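Long-range contact in sporozoite surface protein 2 (Plasmodium vivax, PDB 4HQO), which probably serves as the adhesive surface receptor for the gliding motility of malaria sporozoites, binding outside ligands through its VWA and thrombospondin type 1 domains: residues Asp6-Glu17 / Lys205-Cys216. The protein carries 4 engineered substitutions. Residues are numbered along the deposited sequence; the frame is centred on the assembly and turned at random.
Sequences DEVKYSEEVCNE and KVCTEVERVANC
An extensible β-ribbon, the two-stranded antiparallel connector between the VWA and thrombospondin type 1 domains of TRAP, is formed by residues 7-15 and 207-215. Paired backbone hydrogen bonds join Val8 to Ala214, Tyr10 to Arg212, Glu12 to Val210 and Val14 to Thr208; the shortest, Arg212 N to Tyr10 O, measures 2.6 Å and is almost straight. On the face bearing these residues, Tyr10 holds CG between its backbone N and carbonyl carbon (chi1 58°), which swings the ring over the partner strand. Arg212 CB lies above the ring toward its rim, a CH-pi contact 3.8 Å from the centroid, while Ala214 CB meets the ring edge. The Arg212 chain then bends at CG, and its guanidinium stands steeply to the ring (79°) with Val210 CG2 over the centre of one face. Glu12 OE2 stays 4.1 Å from Arg212 NE, too far for a salt bridge, and a water links the two. Val14 CG2 packs against Val210 CG2 at 3.7 Å. The other face is largely polar: Lys9 lays CG alongside Val213 CG2 and reaches Glu211 OE2 through a water from NZ. Toward the VWA domain the ribbon is locked by the Cys15-Cys207 disulfide, followed by a hydrogen bond from the backbone N of Val206 to the side-chain OD1 of Asn16, 2.6 Å long. At the far end Cys216 N donates to Asp6 O, and Cys216 SG touches Val8 CB while bonded to Cys245; Asp6 OD1 forms a salt bridge with Arg238. The ribbon thus runs from strand 19-26 and helix 192-203 of the VWA domain to the thrombospondin type 1 domain with strands 232-237 and 248-255.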
ATOM      1  N   ASP A   6     -13.221 -25.860 -17.171  1.00151.12           N
ATOM      2  CA  ASP A   6     -11.892 -25.545 -17.677  1.00146.92           C
ATOM      3  C   ASP A   6     -11.504 -24.112 -17.331  1.00139.02           C
ATOM      4  O   ASP A   6     -12.161 -23.462 -16.519  1.00134.15           O
ATOM      5  CB  ASP A   6     -11.815 -25.775 -19.190  1.00153.08           C
ATOM      6  CG  ASP A   6     -12.842 -24.965 -19.960  1.00154.78           C
ATOM      7  OD1 ASP A   6     -13.878 -24.595 -19.367  1.00158.51           O
ATOM      8  OD2 ASP A   6     -12.617 -24.704 -21.161  1.00153.25           O
ATOM      9  N   GLU A   7     -10.437 -23.621 -17.952  1.00136.61           N
ATOM     10  CA  GLU A   7      -9.912 -22.301 -17.622  1.00126.52           C
ATOM     11  C   GLU A   7      -9.542 -21.483 -18.858  1.00121.67           C
ATOM     12  O   GLU A   7      -9.349 -22.031 -19.946  1.00119.95           O
ATOM     13  CB  GLU A   7      -8.697 -22.432 -16.700  1.00124.78           C
ATOM     14  CG  GLU A   7      -7.551 -23.232 -17.300  1.00132.51           C
ATOM     15  CD  GLU A   7      -6.393 -23.416 -16.336  1.00134.21           C
ATOM     16  OE1 GLU A   7      -6.548 -23.075 -15.143  1.00129.92           O
ATOM     17  OE2 GLU A   7      -5.328 -23.901 -16.773  1.00139.30           O
ATOM     18  N   VAL A   8      -9.446 -20.169 -18.675  1.00117.06           N
ATOM     19  CA  VAL A   8      -9.039 -19.268 -19.749  1.00112.90           C
ATOM     20  C   VAL A   8      -7.726 -18.558 -19.399  1.00105.25           C
ATOM     21  O   VAL A   8      -7.485 -18.198 -18.242  1.00 92.11           O
ATOM     22  CB  VAL A   8     -10.151 -18.242 -20.096  1.00103.51           C
ATOM     23  CG1 VAL A   8     -10.385 -17.274 -18.946  1.00 95.44           C
ATOM     24  CG2 VAL A   8      -9.812 -17.488 -21.376  1.00106.25           C
ATOM     25  N   LYS A   9      -6.872 -18.385 -20.402  1.00111.27           N
ATOM     26  CA  LYS A   9      -5.572 -17.753 -20.213  1.00106.29           C
ATOM     27  C   LYS A   9      -5.499 -16.436 -20.973  1.00 91.23           C
ATOM     28  O   LYS A   9      -5.971 -16.338 -22.110  1.00 94.04           O
ATOM     29  CB  LYS A   9      -4.450 -18.684 -20.684  1.00108.99           C
ATOM     30  CG  LYS A   9      -4.377 -20.013 -19.943  1.00111.71           C
ATOM     31  CD  LYS A   9      -3.370 -20.952 -20.593  1.00119.84           C
ATOM     32  CE  LYS A   9      -3.373 -22.324 -19.930  1.00123.07           C
ATOM     33  NZ  LYS A   9      -2.584 -23.322 -20.709  1.00125.99           N
ATOM     34  N   TYR A  10      -4.896 -15.430 -20.347  1.00 86.76           N
ATOM     35  CA  TYR A  10      -4.754 -14.123 -20.977  1.00 84.94           C
ATOM     36  C   TYR A  10      -3.530 -13.367 -20.465  1.00 85.90           C
ATOM     37  O   TYR A  10      -3.018 -13.643 -19.379  1.00 85.91           O
ATOM     38  CB  TYR A  10      -6.023 -13.282 -20.778  1.00 83.11           C
ATOM     39  CG  TYR A  10      -6.404 -13.059 -19.331  1.00 79.43           C
ATOM     40  CD1 TYR A  10      -7.099 -14.030 -18.618  1.00 94.77           C
ATOM     41  CD2 TYR A  10      -6.076 -11.875 -18.679  1.00 78.45           C
ATOM     42  CE1 TYR A  10      -7.449 -13.831 -17.291  1.00 90.92           C
ATOM     43  CE2 TYR A  10      -6.424 -11.666 -17.350  1.00 74.00           C
ATOM     44  CZ  TYR A  10      -7.109 -12.650 -16.663  1.00 79.63           C
ATOM     45  OH  TYR A  10      -7.461 -12.455 -15.348  1.00 85.11           O
ATOM     46  N   SER A  11      -3.068 -12.410 -21.262  1.00 84.37           N
ATOM     47  CA  SER A  11      -1.921 -11.591 -20.898  1.00 83.84           C
ATOM     48  C   SER A  11      -2.345 -10.292 -20.207  1.00 88.39           C
ATOM     49  O   SER A  11      -3.380  -9.709 -20.537  1.00 91.64           O
ATOM     50  CB  SER A  11      -1.097 -11.271 -22.147  1.00 85.85           C
ATOM     51  OG  SER A  11      -0.037 -10.384 -21.843  1.00 95.39           O
ATOM     52  N   GLU A  12      -1.545  -9.848 -19.242  1.00 79.44           N
ATOM     53  CA  GLU A  12      -1.758  -8.547 -18.622  1.00 81.58           C
ATOM     54  C   GLU A  12      -0.471  -8.002 -18.018  1.00 76.13           C
ATOM     55  O   GLU A  12       0.410  -8.753 -17.597  1.00 70.87           O
ATOM     56  CB  GLU A  12      -2.879  -8.591 -17.574  1.00 90.86           C
ATOM     57  CG  GLU A  12      -2.445  -8.986 -16.174  1.00 92.63           C
ATOM     58  CD  GLU A  12      -3.588  -8.931 -15.178  1.00 92.13           C
ATOM     59  OE1 GLU A  12      -4.742  -8.724 -15.610  1.00 92.91           O
ATOM     60  OE2 GLU A  12      -3.335  -9.092 -13.966  1.00 92.05           O
ATOM     61  N   GLU A  13      -0.372  -6.682 -17.986  1.00 72.55           N
ATOM     62  CA  GLU A  13       0.798  -6.015 -17.448  1.00 71.74           C
ATOM     63  C   GLU A  13       0.588  -5.745 -15.962  1.00 71.30           C
ATOM     64  O   GLU A  13      -0.456  -5.240 -15.555  1.00 75.89           O
ATOM     65  CB  GLU A  13       1.046  -4.716 -18.215  1.00 82.50           C
ATOM     66  CG  GLU A  13       2.299  -3.964 -17.818  1.00 92.75           C
ATOM     67  CD  GLU A  13       2.524  -2.737 -18.681  1.00101.80           C
ATOM     68  OE1 GLU A  13       2.381  -2.848 -19.921  1.00103.39           O
ATOM     69  OE2 GLU A  13       2.830  -1.661 -18.118  1.00102.43           O
ATOM     70  N   VAL A  14       1.578  -6.102 -15.153  1.00 64.37           N
ATOM     71  CA  VAL A  14       1.472  -5.967 -13.711  1.00 57.81           C
ATOM     72  C   VAL A  14       2.585  -5.078 -13.177  1.00 55.70           C
ATOM     73  O   VAL A  14       3.767  -5.388 -13.325  1.00 60.67           O
ATOM     74  CB  VAL A  14       1.536  -7.344 -13.012  1.00 64.16           C
ATOM     75  CG1 VAL A  14       1.592  -7.176 -11.497  1.00 65.05           C
ATOM     76  CG2 VAL A  14       0.343  -8.189 -13.410  1.00 65.95           C
ATOM     77  N   CYS A  15       2.200  -3.962 -12.567  1.00 52.54           N
ATOM     78  CA  CYS A  15       3.158  -3.055 -11.959  1.00 44.93           C
ATOM     79  C   CYS A  15       2.878  -2.945 -10.470  1.00 51.54           C
ATOM     80  O   CYS A  15       1.843  -3.405  -9.976  1.00 51.86           O
ATOM     81  CB  CYS A  15       3.086  -1.660 -12.596  1.00 49.95           C
ATOM     82  SG  CYS A  15       3.338  -1.590 -14.392  1.00 58.53           S
ATOM     83  N   ASN A  16       3.809  -2.330  -9.759  1.00 41.67           N
ATOM     84  CA  ASN A  16       3.660  -2.098  -8.338  1.00 46.29           C
ATOM     85  C   ASN A  16       3.461  -0.609  -8.091  1.00 49.22           C
ATOM     86  O   ASN A  16       4.115  -0.017  -7.234  1.00 47.62           O
ATOM     87  CB  ASN A  16       4.905  -2.593  -7.608  1.00 56.29           C
ATOM     88  CG  ASN A  16       6.166  -1.893  -8.073  1.00 53.61           C
ATOM     89  OD1 ASN A  16       6.184  -1.250  -9.131  1.00 54.41           O
ATOM     90  ND2 ASN A  16       7.231  -2.011  -7.288  1.00 54.47           N
ATOM     91  N   GLU A  17       2.564   0.001  -8.860  1.00 43.35           N
ATOM     92  CA  GLU A  17       2.399   1.448  -8.810  1.00 44.64           C
ATOM     93  C   GLU A  17       1.636   1.911  -7.564  1.00 42.53           C
ATOM     94  O   GLU A  17       1.778   3.053  -7.130  1.00 42.52           O
ATOM     95  CB  GLU A  17       1.731   1.969 -10.092  1.00 42.31           C
ATOM     96  CG  GLU A  17       0.232   1.724 -10.181  1.00 46.44           C
ATOM     97  CD  GLU A  17      -0.122   0.297 -10.580  1.00 51.31           C
ATOM     98  OE1 GLU A  17       0.797  -0.517 -10.803  1.00 57.86           O
ATOM     99  OE2 GLU A  17      -1.331  -0.012 -10.670  1.00 55.40           O
ATOM    100  N   LYS A 205       9.174   1.886  -9.373  1.00 64.98           N
ATOM    101  CA  LYS A 205       8.155   1.214 -10.160  1.00 62.34           C
ATOM    102  C   LYS A 205       8.772   0.070 -10.934  1.00 52.04           C
ATOM    103  O   LYS A 205       9.850   0.213 -11.512  1.00 66.69           O
ATOM    104  CB  LYS A 205       7.472   2.193 -11.118  1.00 66.65           C
ATOM    105  CG  LYS A 205       6.129   1.704 -11.622  1.00 70.13           C
ATOM    106  CD  LYS A 205       5.495   2.686 -12.587  1.00 83.45           C
ATOM    107  CE  LYS A 205       4.120   2.198 -13.013  1.00 89.99           C
ATOM    108  NZ  LYS A 205       3.501   3.062 -14.056  1.00 93.12           N
ATOM    109  N   VAL A 206       8.095  -1.074 -10.926  1.00 57.65           N
ATOM    110  CA  VAL A 206       8.546  -2.250 -11.677  1.00 59.82           C
ATOM    111  C   VAL A 206       7.379  -2.841 -12.459  1.00 48.28           C
ATOM    112  O   VAL A 206       6.397  -3.283 -11.871  1.00 56.22           O
ATOM    113  CB  VAL A 206       9.111  -3.342 -10.744  1.00 59.56           C
ATOM    114  CG1 VAL A 206       9.525  -4.568 -11.547  1.00 57.32           C
ATOM    115  CG2 VAL A 206      10.282  -2.808  -9.922  1.00 59.03           C
ATOM    116  N   CYS A 207       7.481  -2.824 -13.784  1.00 51.06           N
ATOM    117  CA  CYS A 207       6.442  -3.388 -14.642  1.00 53.52           C
ATOM    118  C   CYS A 207       6.923  -4.664 -15.315  1.00 57.49           C
ATOM    119  O   CYS A 207       8.002  -4.695 -15.900  1.00 58.44           O
ATOM    120  CB  CYS A 207       6.009  -2.381 -15.714  1.00 53.53           C
ATOM    121  SG  CYS A 207       5.156  -0.924 -15.058  1.00 60.07           S
ATOM    122  N   THR A 208       6.123  -5.718 -15.221  1.00 56.77           N
ATOM    123  CA  THR A 208       6.415  -6.944 -15.953  1.00 60.44           C
ATOM    124  C   THR A 208       5.186  -7.439 -16.695  1.00 62.06           C
ATOM    125  O   THR A 208       4.062  -7.045 -16.391  1.00 61.43           O
ATOM    126  CB  THR A 208       6.958  -8.076 -15.047  1.00 60.68           C
ATOM    127  OG1 THR A 208       5.972  -8.429 -14.075  1.00 62.82           O
ATOM    128  CG2 THR A 208       8.237  -7.644 -14.333  1.00 60.36           C
ATOM    129  N   GLU A 209       5.407  -8.299 -17.677  1.00 65.91           N
ATOM    130  CA  GLU A 209       4.315  -8.882 -18.435  1.00 68.08           C
ATOM    131  C   GLU A 209       4.108 -10.326 -17.985  1.00 84.32           C
ATOM    132  O   GLU A 209       5.011 -11.154 -18.107  1.00 71.95           O
ATOM    133  CB  GLU A 209       4.638  -8.833 -19.926  1.00 71.85           C
ATOM    134  CG  GLU A 209       3.444  -9.020 -20.828  1.00 73.86           C
ATOM    135  CD  GLU A 209       3.819  -8.915 -22.291  1.00 93.21           C
ATOM    136  OE1 GLU A 209       5.001  -9.155 -22.620  1.00 94.36           O
ATOM    137  OE2 GLU A 209       2.937  -8.586 -23.109  1.00101.19           O
ATOM    138  N   VAL A 210       2.924 -10.620 -17.456  1.00 68.43           N
ATOM    139  CA  VAL A 210       2.617 -11.954 -16.953  1.00 74.72           C
ATOM    140  C   VAL A 210       1.419 -12.569 -17.672  1.00 77.28           C
ATOM    141  O   VAL A 210       0.673 -11.879 -18.364  1.00 72.61           O
ATOM    142  CB  VAL A 210       2.314 -11.938 -15.448  1.00 76.53           C
ATOM    143  CG1 VAL A 210       3.382 -11.159 -14.693  1.00 73.73           C
ATOM    144  CG2 VAL A 210       0.945 -11.336 -15.198  1.00 79.71           C
ATOM    145  N   GLU A 211       1.244 -13.876 -17.500  1.00 80.03           N
ATOM    146  CA  GLU A 211       0.084 -14.577 -18.035  1.00 77.97           C
ATOM    147  C   GLU A 211      -0.868 -14.939 -16.898  1.00 84.50           C
ATOM    148  O   GLU A 211      -0.443 -15.450 -15.863  1.00 79.59           O
ATOM    149  CB  GLU A 211       0.507 -15.835 -18.793  1.00 82.83           C
ATOM    150  CG  GLU A 211      -0.664 -16.627 -19.346  1.00 93.69           C
ATOM    151  CD  GLU A 211      -0.234 -17.769 -20.245  1.00107.04           C
ATOM    152  OE1 GLU A 211       0.097 -17.511 -21.424  1.00 93.61           O
ATOM    153  OE2 GLU A 211      -0.236 -18.925 -19.773  1.00113.75           O
ATOM    154  N   ARG A 212      -2.152 -14.660 -17.091  1.00 85.66           N
ATOM    155  CA  ARG A 212      -3.144 -14.900 -16.050  1.00 85.07           C
ATOM    156  C   ARG A 212      -4.156 -15.983 -16.420  1.00 95.65           C
ATOM    157  O   ARG A 212      -4.444 -16.217 -17.595  1.00 82.36           O
ATOM    158  CB  ARG A 212      -3.848 -13.600 -15.673  1.00 78.89           C
ATOM    159  CG  ARG A 212      -2.986 -12.680 -14.832  1.00 84.51           C
ATOM    160  CD  ARG A 212      -2.718 -13.305 -13.474  1.00 97.39           C
ATOM    161  NE  ARG A 212      -1.653 -12.625 -12.739  1.00 99.86           N
ATOM    162  CZ  ARG A 212      -0.422 -13.106 -12.592  1.00103.53           C
ATOM    163  NH1 ARG A 212      -0.090 -14.277 -13.130  1.00 97.60           N
ATOM    164  NH2 ARG A 212       0.481 -12.416 -11.902  1.00104.24           N
ATOM    165  N   VAL A 213      -4.687 -16.637 -15.393  1.00102.64           N
ATOM    166  CA  VAL A 213      -5.587 -17.768 -15.561  1.00108.49           C
ATOM    167  C   VAL A 213      -6.864 -17.546 -14.755  1.00109.32           C
ATOM    168  O   VAL A 213      -6.821 -17.024 -13.640  1.00104.85           O
ATOM    169  CB  VAL A 213      -4.890 -19.095 -15.141  1.00106.06           C
ATOM    170  CG1 VAL A 213      -5.862 -20.054 -14.465  1.00109.37           C
ATOM    171  CG2 VAL A 213      -4.211 -19.756 -16.341  1.00106.70           C
ATOM    172  N   ALA A 214      -8.001 -17.917 -15.337  1.00116.51           N
ATOM    173  CA  ALA A 214      -9.281 -17.829 -14.643  1.00115.84           C
ATOM    174  C   ALA A 214     -10.139 -19.059 -14.923  1.00118.02           C
ATOM    175  O   ALA A 214     -10.148 -19.581 -16.038  1.00116.38           O
ATOM    176  CB  ALA A 214     -10.017 -16.561 -15.043  1.00111.83           C
ATOM    177  N   ASN A 215     -10.854 -19.521 -13.901  1.00121.27           N
ATOM    178  CA  ASN A 215     -11.738 -20.673 -14.037  1.00126.88           C
ATOM    179  C   ASN A 215     -13.078 -20.253 -14.637  1.00126.92           C
ATOM    180  O   ASN A 215     -13.775 -19.404 -14.081  1.00131.13           O
ATOM    181  CB  ASN A 215     -11.952 -21.341 -12.675  1.00126.12           C
ATOM    182  CG  ASN A 215     -12.363 -22.801 -12.791  1.00130.39           C
ATOM    183  OD1 ASN A 215     -12.810 -23.256 -13.845  1.00129.89           O
ATOM    184  ND2 ASN A 215     -12.213 -23.541 -11.699  1.00134.52           N
ATOM    185  N   CYS A 216     -13.433 -20.847 -15.773  1.00123.18           N
ATOM    186  CA  CYS A 216     -14.659 -20.482 -16.477  1.00115.52           C
ATOM    187  C   CYS A 216     -15.891 -21.226 -15.964  1.00109.22           C
ATOM    188  O   CYS A 216     -17.023 -20.853 -16.276  1.00110.47           O
ATOM    189  CB  CYS A 216     -14.499 -20.702 -17.981  1.00 97.24           C
ATOM    190  SG  CYS A 216     -13.366 -19.544 -18.767  1.00100.87           S
TER
HETATM  191  O   HOH W   1       0.043 -21.487 -21.023  1.00 61.52           O
HETATM  192  O   HOH W   2       0.121  -7.533 -21.726  1.00 72.21           O
HETATM  193  O   HOH W   3      -1.527 -10.247 -11.584  1.00 64.30           O
HETATM  194  O   HOH W   4       5.778  -7.299 -11.791  1.00 70.04           O